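Local coordinates for protein abietadiene synthase, chloroplastic (Abies grandis, PDB 3S9V) that is a chloroplastic enzyme of the terpene synthase family, built largely of alpha helices, at residues Arg183-Ala197 against Gly208-Leu221. Residues are numbered along the deposited sequence; the frame is centred on the assembly and turned at random.
Sequences REAKLKRIPTDVLYA and GLQEIVDWQKIMKL
Tyr196 and Lys217 mark the closest approach of the two backbones, where helices 192-197 and 215-219, with axes 9.6 Å apart at their closest approach, run in broadly the same direction at 48°. Tyr196 is a worked example of one aromatic side chain doing two jobs, packing with its faces and hydrogen-bonding with its hydroxyl. The ring takes Lys217 CD over one face, a CH-pi contact 4.0 Å from CD to the ring centroid, while Leu195 CD1 lies over the opposite face, toward its rim. At the ring's edge, Tyr196 OH accepts from Asp214 N at 2.8 Å. That bond binds the N-cap residue of helix 215-219; chi1 of -180° sets the Asp214 carboxylate anti to its own N, where OD1 accepts a weak capping bond from Lys217 N. A water bridges Tyr196 O and Lys217 O. In this predominantly alpha-helical architecture of the terpene synthase family, the pairing joins the two short helices that follow helix 174-187 in the chain. On that longer helix, Leu187 CG meets Ile212 CD1 at 3.5 Å. Arg183, its chain extended from CG to NE, sends NH2 to Gly208 O (2.8 Å, 158°), approaching from above the carbonyl plane. The same NH2 forms a salt bridge with Glu211 OE1 through a weak, bent hydrogen bond.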
ATOM      1  N   ARG A 183     -38.145   0.238  -5.815  1.00 41.74           N
ATOM      2  CA  ARG A 183     -37.755  -1.088  -5.352  1.00 39.48           C
ATOM      3  C   ARG A 183     -38.526  -2.128  -6.151  1.00 42.21           C
ATOM      4  O   ARG A 183     -37.967  -3.139  -6.577  1.00 42.50           O
ATOM      5  CB  ARG A 183     -38.068  -1.260  -3.862  1.00 36.64           C
ATOM      6  CG  ARG A 183     -37.992  -2.707  -3.371  1.00 27.91           C
ATOM      7  CD  ARG A 183     -38.279  -2.815  -1.880  1.00 27.09           C
ATOM      8  NE  ARG A 183     -38.257  -4.199  -1.407  1.00 22.52           N
ATOM      9  CZ  ARG A 183     -39.247  -5.068  -1.586  1.00 31.71           C
ATOM     10  NH1 ARG A 183     -40.351  -4.706  -2.227  1.00 33.08           N
ATOM     11  NH2 ARG A 183     -39.127  -6.307  -1.135  1.00 37.04           N
ATOM     12  N   GLU A 184     -39.813  -1.868  -6.356  1.00 42.95           N
ATOM     13  CA  GLU A 184     -40.656  -2.790  -7.098  1.00 46.17           C
ATOM     14  C   GLU A 184     -40.148  -2.967  -8.525  1.00 47.72           C
ATOM     15  O   GLU A 184     -40.164  -4.073  -9.061  1.00 50.36           O
ATOM     16  CB  GLU A 184     -42.100  -2.290  -7.127  1.00 47.72           C
ATOM     17  CG  GLU A 184     -43.112  -3.415  -7.202  1.00 54.91           C
ATOM     18  CD  GLU A 184     -43.267  -4.138  -5.877  1.00 58.11           C
ATOM     19  OE1 GLU A 184     -43.828  -5.258  -5.866  1.00 58.87           O
ATOM     20  OE2 GLU A 184     -42.840  -3.578  -4.843  1.00 54.29           O
ATOM     21  N   ALA A 185     -39.697  -1.875  -9.136  1.00 47.78           N
ATOM     22  CA  ALA A 185     -39.183  -1.920 -10.502  1.00 49.24           C
ATOM     23  C   ALA A 185     -37.778  -2.517 -10.544  1.00 51.48           C
ATOM     24  O   ALA A 185     -37.230  -2.775 -11.619  1.00 52.80           O
ATOM     25  CB  ALA A 185     -39.169  -0.523 -11.097  1.00 48.25           C
ATOM     26  N   LYS A 186     -37.199  -2.730  -9.368  1.00 50.81           N
ATOM     27  CA  LYS A 186     -35.858  -3.291  -9.263  1.00 48.82           C
ATOM     28  C   LYS A 186     -35.959  -4.803  -9.066  1.00 45.52           C
ATOM     29  O   LYS A 186     -35.158  -5.565  -9.600  1.00 45.09           O
ATOM     30  CB  LYS A 186     -35.122  -2.646  -8.084  1.00 53.86           C
ATOM     31  CG  LYS A 186     -33.626  -2.931  -8.008  1.00 57.15           C
ATOM     32  CD  LYS A 186     -32.980  -2.096  -6.902  1.00 63.41           C
ATOM     33  CE  LYS A 186     -31.483  -2.357  -6.788  1.00 66.78           C
ATOM     34  NZ  LYS A 186     -30.862  -1.557  -5.694  1.00 67.29           N
ATOM     35  N   LEU A 187     -36.953  -5.231  -8.297  1.00 42.75           N
ATOM     36  CA  LEU A 187     -37.155  -6.648  -8.044  1.00 43.43           C
ATOM     37  C   LEU A 187     -37.509  -7.394  -9.327  1.00 47.00           C
ATOM     38  O   LEU A 187     -36.910  -8.427  -9.632  1.00 47.44           O
ATOM     39  CB  LEU A 187     -38.258  -6.842  -7.002  1.00 36.02           C
ATOM     40  CG  LEU A 187     -37.831  -7.015  -5.537  1.00 36.42           C
ATOM     41  CD1 LEU A 187     -36.624  -6.146  -5.193  1.00 30.25           C
ATOM     42  CD2 LEU A 187     -39.023  -6.670  -4.653  1.00 31.99           C
ATOM     43  N   LYS A 188     -38.476  -6.866 -10.076  1.00 47.68           N
ATOM     44  CA  LYS A 188     -38.905  -7.490 -11.327  1.00 49.87           C
ATOM     45  C   LYS A 188     -37.809  -7.433 -12.384  1.00 49.78           C
ATOM     46  O   LYS A 188     -37.965  -7.961 -13.484  1.00 49.83           O
ATOM     47  CB  LYS A 188     -40.160  -6.795 -11.870  1.00 53.72           C
ATOM     48  CG  LYS A 188     -41.375  -6.914 -10.965  1.00 65.80           C
ATOM     49  CD  LYS A 188     -42.585  -6.191 -11.543  1.00 67.84           C
ATOM     50  CE  LYS A 188     -43.787  -6.313 -10.612  1.00 74.37           C
ATOM     51  NZ  LYS A 188     -44.977  -5.558 -11.101  1.00 75.54           N
ATOM     52  N   ARG A 189     -36.695  -6.801 -12.039  1.00 48.29           N
ATOM     53  CA  ARG A 189     -35.585  -6.654 -12.966  1.00 47.87           C
ATOM     54  C   ARG A 189     -34.381  -7.520 -12.577  1.00 48.49           C
ATOM     55  O   ARG A 189     -33.354  -7.506 -13.252  1.00 50.07           O
ATOM     56  CB  ARG A 189     -35.197  -5.177 -13.021  1.00 48.24           C
ATOM     57  CG  ARG A 189     -34.259  -4.780 -14.140  1.00 57.60           C
ATOM     58  CD  ARG A 189     -34.175  -3.263 -14.216  1.00 62.08           C
ATOM     59  NE  ARG A 189     -33.839  -2.682 -12.919  1.00 72.01           N
ATOM     60  CZ  ARG A 189     -33.935  -1.389 -12.625  1.00 72.84           C
ATOM     61  NH1 ARG A 189     -34.362  -0.528 -13.538  1.00 72.43           N
ATOM     62  NH2 ARG A 189     -33.605  -0.958 -11.414  1.00 69.93           N
ATOM     63  N   ILE A 190     -34.511  -8.280 -11.493  1.00 49.05           N
ATOM     64  CA  ILE A 190     -33.424  -9.143 -11.031  1.00 48.35           C
ATOM     65  C   ILE A 190     -33.328 -10.457 -11.806  1.00 47.95           C
ATOM     66  O   ILE A 190     -34.323 -11.163 -11.974  1.00 44.18           O
ATOM     67  CB  ILE A 190     -33.571  -9.473  -9.525  1.00 47.59           C
ATOM     68  CG1 ILE A 190     -33.252  -8.227  -8.691  1.00 48.55           C
ATOM     69  CG2 ILE A 190     -32.653 -10.634  -9.148  1.00 36.87           C
ATOM     70  CD1 ILE A 190     -33.467  -8.400  -7.199  1.00 40.05           C
ATOM     71  N   PRO A 191     -32.118 -10.796 -12.291  1.00 52.21           N
ATOM     72  CA  PRO A 191     -31.868 -12.026 -13.052  1.00 54.28           C
ATOM     73  C   PRO A 191     -31.852 -13.276 -12.171  1.00 54.84           C
ATOM     74  O   PRO A 191     -30.841 -13.608 -11.544  1.00 57.44           O
ATOM     75  CB  PRO A 191     -30.519 -11.753 -13.712  1.00 54.80           C
ATOM     76  CG  PRO A 191     -29.828 -10.908 -12.698  1.00 57.71           C
ATOM     77  CD  PRO A 191     -30.915  -9.943 -12.279  1.00 55.62           C
ATOM     78  N   THR A 192     -32.995 -13.953 -12.138  1.00 55.03           N
ATOM     79  CA  THR A 192     -33.206 -15.173 -11.366  1.00 54.90           C
ATOM     80  C   THR A 192     -32.049 -16.171 -11.456  1.00 54.67           C
ATOM     81  O   THR A 192     -31.645 -16.762 -10.451  1.00 54.05           O
ATOM     82  CB  THR A 192     -34.497 -15.855 -11.836  1.00 56.30           C
ATOM     83  OG1 THR A 192     -35.608 -14.995 -11.562  1.00 62.71           O
ATOM     84  CG2 THR A 192     -34.700 -17.180 -11.139  1.00 62.61           C
ATOM     85  N   ASP A 193     -31.525 -16.353 -12.664  1.00 54.19           N
ATOM     86  CA  ASP A 193     -30.419 -17.276 -12.905  1.00 53.57           C
ATOM     87  C   ASP A 193     -29.253 -16.973 -11.982  1.00 47.56           C
ATOM     88  O   ASP A 193     -28.853 -17.804 -11.171  1.00 46.00           O
ATOM     89  CB  ASP A 193     -29.931 -17.157 -14.349  1.00 61.31           C
ATOM     90  CG  ASP A 193     -31.067 -17.062 -15.340  1.00 75.19           C
ATOM     91  OD1 ASP A 193     -31.852 -18.032 -15.444  1.00 79.58           O
ATOM     92  OD2 ASP A 193     -31.172 -16.012 -16.012  1.00 78.03           O
ATOM     93  N   VAL A 194     -28.712 -15.770 -12.123  1.00 42.91           N
ATOM     94  CA  VAL A 194     -27.576 -15.338 -11.327  1.00 42.48           C
ATOM     95  C   VAL A 194     -27.879 -15.416  -9.840  1.00 40.18           C
ATOM     96  O   VAL A 194     -27.048 -15.862  -9.049  1.00 39.85           O
ATOM     97  CB  VAL A 194     -27.178 -13.888 -11.683  1.00 45.23           C
ATOM     98  CG1 VAL A 194     -25.921 -13.492 -10.926  1.00 47.50           C
ATOM     99  CG2 VAL A 194     -26.959 -13.766 -13.183  1.00 45.32           C
ATOM    100  N   LEU A 195     -29.081 -14.992  -9.471  1.00 36.49           N
ATOM    101  CA  LEU A 195     -29.511 -14.993  -8.081  1.00 34.35           C
ATOM    102  C   LEU A 195     -29.455 -16.368  -7.418  1.00 33.52           C
ATOM    103  O   LEU A 195     -29.201 -16.462  -6.217  1.00 32.63           O
ATOM    104  CB  LEU A 195     -30.935 -14.424  -7.987  1.00 31.59           C
ATOM    105  CG  LEU A 195     -31.580 -14.161  -6.621  1.00 35.69           C
ATOM    106  CD1 LEU A 195     -32.168 -15.423  -6.077  1.00 41.71           C
ATOM    107  CD2 LEU A 195     -30.564 -13.583  -5.659  1.00 36.82           C
ATOM    108  N   TYR A 196     -29.676 -17.432  -8.191  1.00 30.30           N
ATOM    109  CA  TYR A 196     -29.672 -18.779  -7.624  1.00 28.67           C
ATOM    110  C   TYR A 196     -28.487 -19.660  -7.999  1.00 27.04           C
ATOM    111  O   TYR A 196     -28.228 -20.658  -7.335  1.00 28.26           O
ATOM    112  CB  TYR A 196     -30.951 -19.522  -8.016  1.00 31.01           C
ATOM    113  CG  TYR A 196     -32.232 -18.876  -7.547  1.00 32.93           C
ATOM    114  CD1 TYR A 196     -33.176 -18.421  -8.465  1.00 32.64           C
ATOM    115  CD2 TYR A 196     -32.516 -18.741  -6.191  1.00 25.88           C
ATOM    116  CE1 TYR A 196     -34.373 -17.850  -8.046  1.00 30.04           C
ATOM    117  CE2 TYR A 196     -33.715 -18.171  -5.759  1.00 30.18           C
ATOM    118  CZ  TYR A 196     -34.638 -17.726  -6.697  1.00 29.84           C
ATOM    119  OH  TYR A 196     -35.831 -17.162  -6.294  1.00 36.14           O
ATOM    120  N   ALA A 197     -27.777 -19.302  -9.060  1.00 27.27           N
ATOM    121  CA  ALA A 197     -26.639 -20.093  -9.535  1.00 30.75           C
ATOM    122  C   ALA A 197     -25.480 -20.186  -8.551  1.00 31.94           C
ATOM    123  O   ALA A 197     -25.002 -21.279  -8.246  1.00 30.04           O
ATOM    124  CB  ALA A 197     -26.135 -19.526 -10.860  1.00 29.80           C
ATOM    125  N   GLY A 208     -34.817  -8.246   2.575  1.00 19.72           N
ATOM    126  CA  GLY A 208     -35.609  -7.359   1.739  1.00 22.75           C
ATOM    127  C   GLY A 208     -36.093  -8.000   0.447  1.00 27.47           C
ATOM    128  O   GLY A 208     -36.626  -7.317  -0.426  1.00 27.14           O
ATOM    129  N   LEU A 209     -35.914  -9.314   0.321  1.00 27.81           N
ATOM    130  CA  LEU A 209     -36.332 -10.038  -0.880  1.00 25.73           C
ATOM    131  C   LEU A 209     -37.222 -11.227  -0.520  1.00 25.61           C
ATOM    132  O   LEU A 209     -37.486 -12.093  -1.353  1.00 24.95           O
ATOM    133  CB  LEU A 209     -35.098 -10.545  -1.624  1.00 24.21           C
ATOM    134  CG  LEU A 209     -34.045  -9.493  -1.950  1.00 23.09           C
ATOM    135  CD1 LEU A 209     -32.746 -10.187  -2.292  1.00 31.51           C
ATOM    136  CD2 LEU A 209     -34.523  -8.608  -3.099  1.00 23.46           C
ATOM    137  N   GLN A 210     -37.678 -11.257   0.725  1.00 25.58           N
ATOM    138  CA  GLN A 210     -38.520 -12.332   1.238  1.00 29.95           C
ATOM    139  C   GLN A 210     -39.801 -12.636   0.467  1.00 33.05           C
ATOM    140  O   GLN A 210     -40.367 -13.714   0.620  1.00 38.06           O
ATOM    141  CB  GLN A 210     -38.910 -12.037   2.682  1.00 29.64           C
ATOM    142  CG  GLN A 210     -37.752 -11.836   3.618  1.00 28.26           C
ATOM    143  CD  GLN A 210     -38.223 -11.599   5.026  1.00 26.33           C
ATOM    144  OE1 GLN A 210     -38.809 -12.482   5.646  1.00 28.56           O
ATOM    145  NE2 GLN A 210     -37.977 -10.401   5.541  1.00 27.00           N
ATOM    146  N   GLU A 211     -40.281 -11.696  -0.337  1.00 33.88           N
ATOM    147  CA  GLU A 211     -41.513 -11.939  -1.078  1.00 33.88           C
ATOM    148  C   GLU A 211     -41.267 -12.516  -2.472  1.00 33.72           C
ATOM    149  O   GLU A 211     -42.185 -13.059  -3.084  1.00 34.18           O
ATOM    150  CB  GLU A 211     -42.332 -10.647  -1.221  1.00 33.84           C
ATOM    151  CG  GLU A 211     -42.433  -9.787   0.027  1.00 51.43           C
ATOM    152  CD  GLU A 211     -41.555  -8.544  -0.054  1.00 63.23           C
ATOM    153  OE1 GLU A 211     -40.323  -8.695  -0.218  1.00 64.82           O
ATOM    154  OE2 GLU A 211     -42.093  -7.415   0.043  1.00 64.32           O
ATOM    155  N   ILE A 212     -40.040 -12.423  -2.975  1.00 31.98           N
ATOM    156  CA  ILE A 212     -39.782 -12.921  -4.322  1.00 35.10           C
ATOM    157  C   ILE A 212     -38.761 -14.039  -4.455  1.00 35.45           C
ATOM    158  O   ILE A 212     -38.406 -14.415  -5.571  1.00 40.51           O
ATOM    159  CB  ILE A 212     -39.311 -11.781  -5.250  1.00 39.11           C
ATOM    160  CG1 ILE A 212     -37.840 -11.454  -4.963  1.00 42.76           C
ATOM    161  CG2 ILE A 212     -40.187 -10.548  -5.038  1.00 38.50           C
ATOM    162  CD1 ILE A 212     -37.227 -10.452  -5.911  1.00 50.81           C
ATOM    163  N   VAL A 213     -38.302 -14.594  -3.343  1.00 32.77           N
ATOM    164  CA  VAL A 213     -37.282 -15.624  -3.426  1.00 29.42           C
ATOM    165  C   VAL A 213     -37.768 -17.073  -3.230  1.00 26.30           C
ATOM    166  O   VAL A 213     -38.738 -17.324  -2.514  1.00 24.19           O
ATOM    167  CB  VAL A 213     -36.141 -15.280  -2.428  1.00 34.83           C
ATOM    168  CG1 VAL A 213     -36.488 -15.752  -1.022  1.00 30.68           C
ATOM    169  CG2 VAL A 213     -34.849 -15.863  -2.907  1.00 47.82           C
ATOM    170  N   ASP A 214     -37.105 -18.015  -3.902  1.00 25.59           N
ATOM    171  CA  ASP A 214     -37.425 -19.448  -3.787  1.00 25.32           C
ATOM    172  C   ASP A 214     -36.504 -19.977  -2.693  1.00 19.18           C
ATOM    173  O   ASP A 214     -35.352 -20.310  -2.960  1.00 17.67           O
ATOM    174  CB  ASP A 214     -37.119 -20.188  -5.095  1.00 26.14           C
ATOM    175  CG  ASP A 214     -37.445 -21.679  -5.021  1.00 30.26           C
ATOM    176  OD1 ASP A 214     -37.316 -22.269  -3.926  1.00 29.63           O
ATOM    177  OD2 ASP A 214     -37.816 -22.270  -6.060  1.00 39.09           O
ATOM    178  N   TRP A 215     -37.019 -20.064  -1.470  1.00 18.81           N
ATOM    179  CA  TRP A 215     -36.208 -20.486  -0.335  1.00 21.39           C
ATOM    180  C   TRP A 215     -35.366 -21.735  -0.527  1.00 23.88           C
ATOM    181  O   TRP A 215     -34.206 -21.773  -0.104  1.00 25.00           O
ATOM    182  CB  TRP A 215     -37.082 -20.608   0.916  1.00 19.72           C
ATOM    183  CG  TRP A 215     -37.614 -19.275   1.350  1.00 21.34           C
ATOM    184  CD1 TRP A 215     -38.923 -18.889   1.411  1.00 24.39           C
ATOM    185  CD2 TRP A 215     -36.841 -18.120   1.690  1.00 13.32           C
ATOM    186  NE1 TRP A 215     -39.011 -17.563   1.757  1.00 17.59           N
ATOM    187  CE2 TRP A 215     -37.747 -17.068   1.934  1.00 15.22           C
ATOM    188  CE3 TRP A 215     -35.468 -17.872   1.807  1.00 14.83           C
ATOM    189  CZ2 TRP A 215     -37.323 -15.785   2.287  1.00 15.32           C
ATOM    190  CZ3 TRP A 215     -35.048 -16.600   2.153  1.00 14.90           C
ATOM    191  CH2 TRP A 215     -35.972 -15.571   2.388  1.00 15.43           C
ATOM    192  N   GLN A 216     -35.933 -22.754  -1.162  1.00 22.10           N
ATOM    193  CA  GLN A 216     -35.194 -23.989  -1.388  1.00 19.90           C
ATOM    194  C   GLN A 216     -33.913 -23.758  -2.189  1.00 16.17           C
ATOM    195  O   GLN A 216     -32.855 -24.274  -1.840  1.00 20.26           O
ATOM    196  CB  GLN A 216     -36.072 -25.012  -2.110  1.00 14.79           C
ATOM    197  CG  GLN A 216     -35.305 -26.226  -2.579  1.00 23.38           C
ATOM    198  CD  GLN A 216     -36.213 -27.262  -3.186  1.00 28.86           C
ATOM    199  OE1 GLN A 216     -36.977 -26.969  -4.113  1.00 26.56           O
ATOM    200  NE2 GLN A 216     -36.145 -28.481  -2.666  1.00 20.55           N
ATOM    201  N   LYS A 217     -34.006 -22.996  -3.267  1.00 19.44           N
ATOM    202  CA  LYS A 217     -32.832 -22.718  -4.085  1.00 22.73           C
ATOM    203  C   LYS A 217     -31.830 -21.889  -3.296  1.00 26.19           C
ATOM    204  O   LYS A 217     -30.620 -22.072  -3.431  1.00 27.87           O
ATOM    205  CB  LYS A 217     -33.236 -21.984  -5.368  1.00 22.76           C
ATOM    206  CG  LYS A 217     -34.021 -22.852  -6.331  1.00 22.34           C
ATOM    207  CD  LYS A 217     -34.249 -22.151  -7.659  1.00 34.47           C
ATOM    208  CE  LYS A 217     -34.881 -23.095  -8.670  1.00 40.95           C
ATOM    209  NZ  LYS A 217     -35.051 -22.433  -9.990  1.00 52.05           N
ATOM    210  N   ILE A 218     -32.341 -20.984  -2.463  1.00 27.01           N
ATOM    211  CA  ILE A 218     -31.492 -20.132  -1.635  1.00 27.28           C
ATOM    212  C   ILE A 218     -30.663 -20.932  -0.621  1.00 26.54           C
ATOM    213  O   ILE A 218     -29.502 -20.608  -0.375  1.00 24.67           O
ATOM    214  CB  ILE A 218     -32.335 -19.084  -0.862  1.00 24.31           C
ATOM    215  CG1 ILE A 218     -32.896 -18.046  -1.834  1.00 23.18           C
ATOM    216  CG2 ILE A 218     -31.497 -18.414   0.206  1.00 26.24           C
ATOM    217  CD1 ILE A 218     -31.842 -17.272  -2.604  1.00 26.18           C
ATOM    218  N   MET A 219     -31.253 -21.974  -0.039  1.00 27.54           N
ATOM    219  CA  MET A 219     -30.555 -22.785   0.965  1.00 29.43           C
ATOM    220  C   MET A 219     -29.252 -23.415   0.469  1.00 30.60           C
ATOM    221  O   MET A 219     -28.356 -23.709   1.266  1.00 34.38           O
ATOM    222  CB  MET A 219     -31.472 -23.898   1.495  1.00 30.32           C
ATOM    223  CG  MET A 219     -32.754 -23.424   2.197  1.00 43.92           C
ATOM    224  SD  MET A 219     -32.505 -22.254   3.557  1.00 46.13           S
ATOM    225  CE  MET A 219     -31.046 -22.965   4.368  1.00 40.44           C
ATOM    226  N   LYS A 220     -29.144 -23.620  -0.841  1.00 28.87           N
ATOM    227  CA  LYS A 220     -27.950 -24.226  -1.422  1.00 27.32           C
ATOM    228  C   LYS A 220     -26.789 -23.250  -1.459  1.00 30.38           C
ATOM    229  O   LYS A 220     -25.644 -23.646  -1.674  1.00 34.24           O
ATOM    230  CB  LYS A 220     -28.223 -24.697  -2.850  1.00 28.68           C
ATOM    231  CG  LYS A 220     -29.470 -25.550  -3.031  1.00 30.45           C
ATOM    232  CD  LYS A 220     -29.557 -26.044  -4.470  1.00 35.34           C
ATOM    233  CE  LYS A 220     -30.891 -26.709  -4.769  1.00 43.28           C
ATOM    234  NZ  LYS A 220     -30.906 -27.305  -6.138  1.00 49.76           N
ATOM    235  N   LEU A 221     -27.086 -21.971  -1.251  1.00 28.52           N
ATOM    236  CA  LEU A 221     -26.060 -20.943  -1.289  1.00 27.36           C
ATOM    237  C   LEU A 221     -25.651 -20.475   0.104  1.00 24.45           C
ATOM    238  O   LEU A 221     -24.981 -19.459   0.255  1.00 21.97           O
ATOM    239  CB  LEU A 221     -26.559 -19.764  -2.127  1.00 27.29           C
ATOM    240  CG  LEU A 221     -27.046 -20.168  -3.522  1.00 32.41           C
ATOM    241  CD1 LEU A 221     -27.540 -18.943  -4.278  1.00 31.69           C
ATOM    242  CD2 LEU A 221     -25.914 -20.853  -4.281  1.00 26.97           C
TER
HETATM  243  O   HOH W   1     -29.458 -22.436  -5.637  1.00 36.23           O